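Local coordinates for quinone oxidoreductase (PDB 1IZ0), which binds NADPH and probably uses it to reduce quinones, at residues 144-148 and 149-153; 256-259 and 260-264. One frame throughout, in Å; residues are numbered along the deposited sequence.

Contact 1 (144-148 and 149-153)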
loop_
_atom_site.group_PDB
_atom_site.type_symbol
_atom_site.label_atom_id
_atom_site.label_comp_id
_atom_site.label_asym_id
_atom_site.label_seq_id
_atom_site.Cartn_x
_atom_site.Cartn_y
_atom_site.Cartn_z
ATOM N N GLN A 144 -8.686 -7.386 -3.984
ATOM C CA GLN A 144 -9.306 -6.926 -5.219
ATOM C C GLN A 144 -8.422 -7.174 -6.435
ATOM O O GLN A 144 -8.902 -7.617 -7.478
ATOM C CB GLN A 144 -9.626 -5.431 -5.129
ATOM C CG GLN A 144 -10.691 -5.082 -4.098
ATOM C CD GLN A 144 -11.032 -3.607 -4.105
ATOM O OE1 GLN A 144 -11.590 -3.099 -5.071
ATOM N NE2 GLN A 144 -10.688 -2.910 -3.029
ATOM N N VAL A 145 -7.129 -6.879 -6.307
ATOM C CA VAL A 145 -6.212 -7.072 -7.421
ATOM C C VAL A 145 -6.056 -8.554 -7.755
ATOM O O VAL A 145 -6.099 -8.939 -8.924
ATOM C CB VAL A 145 -4.839 -6.459 -7.111
ATOM C CG1 VAL A 145 -3.872 -6.740 -8.252
ATOM C CG2 VAL A 145 -4.989 -4.959 -6.897
ATOM N N ALA A 146 -5.889 -9.383 -6.730
ATOM C CA ALA A 146 -5.749 -10.815 -6.936
ATOM C C ALA A 146 -6.990 -11.341 -7.642
ATOM O O ALA A 146 -6.892 -12.173 -8.546
ATOM C CB ALA A 146 -5.565 -11.523 -5.599
ATOM N N ARG A 147 -8.160 -10.859 -7.233
ATOM C CA ARG A 147 -9.415 -11.291 -7.854
ATOM C C ARG A 147 -9.441 -10.938 -9.337
ATOM O O ARG A 147 -9.799 -11.771 -10.173
ATOM C CB ARG A 147 -10.612 -10.632 -7.164
ATOM C CG ARG A 147 -10.994 -11.250 -5.833
ATOM C CD ARG A 147 -11.983 -12.384 -6.036
ATOM N NE ARG A 147 -11.416 -13.486 -6.806
ATOM C CZ ARG A 147 -12.145 -14.404 -7.431
ATOM N NH1 ARG A 147 -13.471 -14.347 -7.380
ATOM N NH2 ARG A 147 -11.549 -15.380 -8.109
ATOM N N ALA A 148 -9.066 -9.700 -9.656
ATOM C CA ALA A 148 -9.041 -9.233 -11.039
ATOM C C ALA A 148 -8.041 -10.027 -11.872
ATOM O O ALA A 148 -8.147 -10.083 -13.099
ATOM C CB ALA A 148 -8.679 -7.760 -11.086
HETATM N N MSE A 149 -7.058 -10.626 -11.205
HETATM C CA MSE A 149 -6.048 -11.408 -11.903
HETATM C C MSE A 149 -6.514 -12.849 -12.003
HETATM O O MSE A 149 -5.808 -13.708 -12.529
HETATM C CB MSE A 149 -4.707 -11.311 -11.172
HETATM C CG MSE A 149 -4.101 -9.910 -11.207
HETATM SE SE MSE A 149 -2.390 -9.764 -10.299
HETATM C CE MSE A 149 -1.316 -10.726 -11.602
ATOM N N GLY A 150 -7.722 -13.104 -11.500
ATOM C CA GLY A 150 -8.291 -14.442 -11.549
ATOM C C GLY A 150 -7.768 -15.403 -10.500
ATOM O O GLY A 150 -7.866 -16.622 -10.664
ATOM N N LEU A 151 -7.230 -14.871 -9.406
ATOM C CA LEU A 151 -6.686 -15.725 -8.355
ATOM C C LEU A 151 -7.719 -16.115 -7.297
ATOM O O LEU A 151 -8.736 -15.442 -7.122
ATOM C CB LEU A 151 -5.509 -15.023 -7.668
ATOM C CG LEU A 151 -4.417 -14.413 -8.554
ATOM C CD1 LEU A 151 -3.407 -13.675 -7.673
ATOM C CD2 LEU A 151 -3.725 -15.497 -9.364
ATOM N N ARG A 152 -7.443 -17.213 -6.601
ATOM C CA ARG A 152 -8.301 -17.696 -5.525
ATOM C C ARG A 152 -7.686 -17.106 -4.264
ATOM O O ARG A 152 -6.533 -17.401 -3.942
ATOM C CB ARG A 152 -8.273 -19.225 -5.468
ATOM C CG ARG A 152 -8.986 -19.906 -6.633
ATOM C CD ARG A 152 -8.887 -21.423 -6.521
ATOM N NE ARG A 152 -9.400 -21.918 -5.242
ATOM C CZ ARG A 152 -9.078 -23.098 -4.721
ATOM N NH1 ARG A 152 -8.241 -23.901 -5.375
ATOM N NH2 ARG A 152 -9.579 -23.473 -3.549
ATOM N N VAL A 153 -8.450 -16.284 -3.553
ATOM C CA VAL A 153 -7.940 -15.601 -2.364
ATOM C C VAL A 153 -8.375 -16.121 -1.002
ATOM O O VAL A 153 -9.562 -16.332 -0.751
ATOM C CB VAL A 153 -8.311 -14.095 -2.412
ATOM C CG1 VAL A 153 -7.728 -13.364 -1.205
ATOM C CG2 VAL A 153 -7.827 -13.482 -3.721
#

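Contact 2 (256-259 and 260-264)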
loop_
_atom_site.group_PDB
_atom_site.type_symbol
_atom_site.label_atom_id
_atom_site.label_comp_id
_atom_site.label_asym_id
_atom_site.label_seq_id
_atom_site.Cartn_x
_atom_site.Cartn_y
_atom_site.Cartn_z
ATOM N N GLU A 256 3.068 -1.066 -17.571
ATOM C CA GLU A 256 2.358 -2.344 -17.602
ATOM C C GLU A 256 1.333 -2.410 -16.460
ATOM O O GLU A 256 0.166 -2.743 -16.672
ATOM C CB GLU A 256 3.365 -3.487 -17.458
ATOM C CG GLU A 256 3.002 -4.785 -18.168
ATOM C CD GLU A 256 1.626 -5.305 -17.809
ATOM O OE1 GLU A 256 0.621 -4.697 -18.244
ATOM O OE2 GLU A 256 1.546 -6.326 -17.094
ATOM N N ALA A 257 1.778 -2.093 -15.249
ATOM C CA ALA A 257 0.899 -2.120 -14.090
ATOM C C ALA A 257 -0.261 -1.148 -14.260
ATOM O O ALA A 257 -1.409 -1.494 -14.010
ATOM C CB ALA A 257 1.684 -1.774 -12.829
ATOM N N LEU A 258 0.034 0.073 -14.690
ATOM C CA LEU A 258 -1.026 1.057 -14.861
ATOM C C LEU A 258 -1.957 0.666 -15.990
ATOM O O LEU A 258 -3.149 0.966 -15.954
ATOM C CB LEU A 258 -0.436 2.449 -15.105
ATOM C CG LEU A 258 0.373 2.985 -13.915
ATOM C CD1 LEU A 258 0.734 4.447 -14.161
ATOM C CD2 LEU A 258 -0.441 2.848 -12.627
ATOM N N GLY A 259 -1.418 -0.023 -16.986
ATOM C CA GLY A 259 -2.240 -0.451 -18.101
ATOM C C GLY A 259 -3.267 -1.460 -17.636
ATOM O O GLY A 259 -4.293 -1.675 -18.283
ATOM N N PHE A 260 -2.998 -2.085 -16.499
ATOM C CA PHE A 260 -3.913 -3.081 -15.960
ATOM C C PHE A 260 -4.802 -2.512 -14.866
ATOM O O PHE A 260 -5.988 -2.824 -14.799
ATOM C CB PHE A 260 -3.119 -4.269 -15.421
ATOM C CG PHE A 260 -3.964 -5.310 -14.744
ATOM C CD1 PHE A 260 -4.313 -5.179 -13.406
ATOM C CD2 PHE A 260 -4.409 -6.422 -15.444
ATOM C CE1 PHE A 260 -5.092 -6.137 -12.774
ATOM C CE2 PHE A 260 -5.190 -7.387 -14.819
ATOM C CZ PHE A 260 -5.530 -7.243 -13.477
ATOM N N LEU A 261 -4.222 -1.671 -14.017
ATOM C CA LEU A 261 -4.948 -1.073 -12.903
ATOM C C LEU A 261 -5.883 0.096 -13.248
ATOM O O LEU A 261 -7.035 0.118 -12.807
ATOM C CB LEU A 261 -3.945 -0.621 -11.838
ATOM C CG LEU A 261 -3.100 -1.720 -11.182
ATOM C CD1 LEU A 261 -2.003 -1.081 -10.334
ATOM C CD2 LEU A 261 -3.979 -2.620 -10.332
ATOM N N LEU A 262 -5.397 1.065 -14.023
ATOM C CA LEU A 262 -6.205 2.233 -14.375
ATOM C C LEU A 262 -7.561 1.958 -15.023
ATOM O O LEU A 262 -8.575 2.522 -14.609
ATOM C CB LEU A 262 -5.405 3.182 -15.265
ATOM C CG LEU A 262 -4.235 3.873 -14.572
ATOM C CD1 LEU A 262 -3.643 4.917 -15.515
ATOM C CD2 LEU A 262 -4.714 4.523 -13.283
ATOM N N PRO A 263 -7.606 1.103 -16.053
ATOM C CA PRO A 263 -8.923 0.857 -16.653
ATOM C C PRO A 263 -9.900 0.243 -15.652
ATOM O O PRO A 263 -11.104 0.200 -15.897
ATOM C CB PRO A 263 -8.611 -0.104 -17.807
ATOM C CG PRO A 263 -7.197 0.286 -18.197
ATOM C CD PRO A 263 -6.533 0.471 -16.843
ATOM N N ARG A 264 -9.386 -0.237 -14.525
ATOM C CA ARG A 264 -10.243 -0.861 -13.526
ATOM C C ARG A 264 -10.544 0.025 -12.316
ATOM O O ARG A 264 -11.420 -0.292 -11.512
ATOM C CB ARG A 264 -9.605 -2.164 -13.045
ATOM C CG ARG A 264 -9.448 -3.226 -14.113
ATOM C CD ARG A 264 -8.779 -4.461 -13.525
ATOM N NE ARG A 264 -8.927 -5.630 -14.388
ATOM C CZ ARG A 264 -8.282 -5.803 -15.537
ATOM N NH1 ARG A 264 -7.425 -4.883 -15.980
ATOM N NH2 ARG A 264 -8.506 -6.899 -16.248
#

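Contact 1 (144-148 and 149-153)
A146 CB meets V153 CG2 at 3.5 Å and, on its other flank, L151 CD1 at 3.7 Å, so one methyl at the end of the helix receives two side chains from the chain that has turned back past it. L151 CG also comes up against the carbonyl oxygen, 3.3 Å from A146 O, while L151 N gives that oxygen a fairly straight hydrogen bond (2.9 Å, 160°). G150 N bonds to R147 O at 2.8 Å, coming from well above the carbonyl plane. With G150 at positive phi, these two backward bonds make a Schellman motif. It ends helix 137-148 and turns the chain into strand 152-157, within the beta-alpha-beta unit of the Rossmann-type nucleotide-binding domain. On the exposed side R147 bends at chi2 and chi3 (-89° and 63°), which brings the guanidinium edge back over the turn; NH2 bonds to L151 O at 3.0 Å, with a weak second bond from NE. M149, modelled as selenomethionine, runs alongside V145, its SE 3.9 Å from V145 CG1. Farther out, L118 of helix 108-120 packs on M149 and L151. Shortening L151 to alanine removes the branched end that meets A146 CB, and is likely to leave a gap between this turn and helix 108-120. V129 of the neighbouring strand backs A146 and V153.

Contact 2 (256-259 and 260-264)
A257 O takes two backbone donors across 256-259 and 260-264: L261 N at 2.8 Å, nearly in line with the carbonyl, and F260 N at 3.0 Å, which arrives from above the carbonyl plane. L262 N then bonds to L258 O, one step further along. The bond from F260 N to E256 O is weak.

Apolar contacts follow the same spacing. L262 leans back over L258, its CD1 4.1 Å from L258 CB, and its CB rests on the L258 carbonyl oxygen. L261 CG likewise lies 3.3 Å from A257 O. P263 has no N-H to offer the helix, and its ring carbon CD packs against G259 O at 3.4 Å instead.

The polar side-chain contact belongs to R264. Its NH1 reaches F260 O at 2.8 Å, in the carbonyl plane and on a lone pair, with the oxygen at the guanidinium edge. The same NH1 hangs 3.4 Å above one face of the F260 ring, toward the rim. F260 holds its CG anti to the backbone N (chi1 175°), which turns the ring to where R264 NH1 lies above one of its faces.

A257, L258 and L261 pack on L112 of helix 108-120. What results is helix 251-261 passing into a 3-10 segment at L262-R264, with the R264 side chain folded back to hydrogen-bond the carbonyl of F260, four residues earlier.

In the fold
Contact 1 and contact 2 come in series along the chain, yet their centres are only 14 Å apart and their side chains touch. The F260 ring reaches the end of helix 137-148, with its CZ 3.8 Å from M149 CG. Beside it, R264 NE packs 3.9 Å from A148 CB; V145 CG2 and L261 CD2 approach more loosely. Y115 of helix 108-120 touches V145 in contact 1 and A257 and F260 in contact 2, so that one side chain of helix 108-120 packs on both contacts. Neither contact includes an NADPH-binding residue: the V145 side chain is about 11 Å from those of I217 and F242, and the A257 side chain about 8 Å from that of L244.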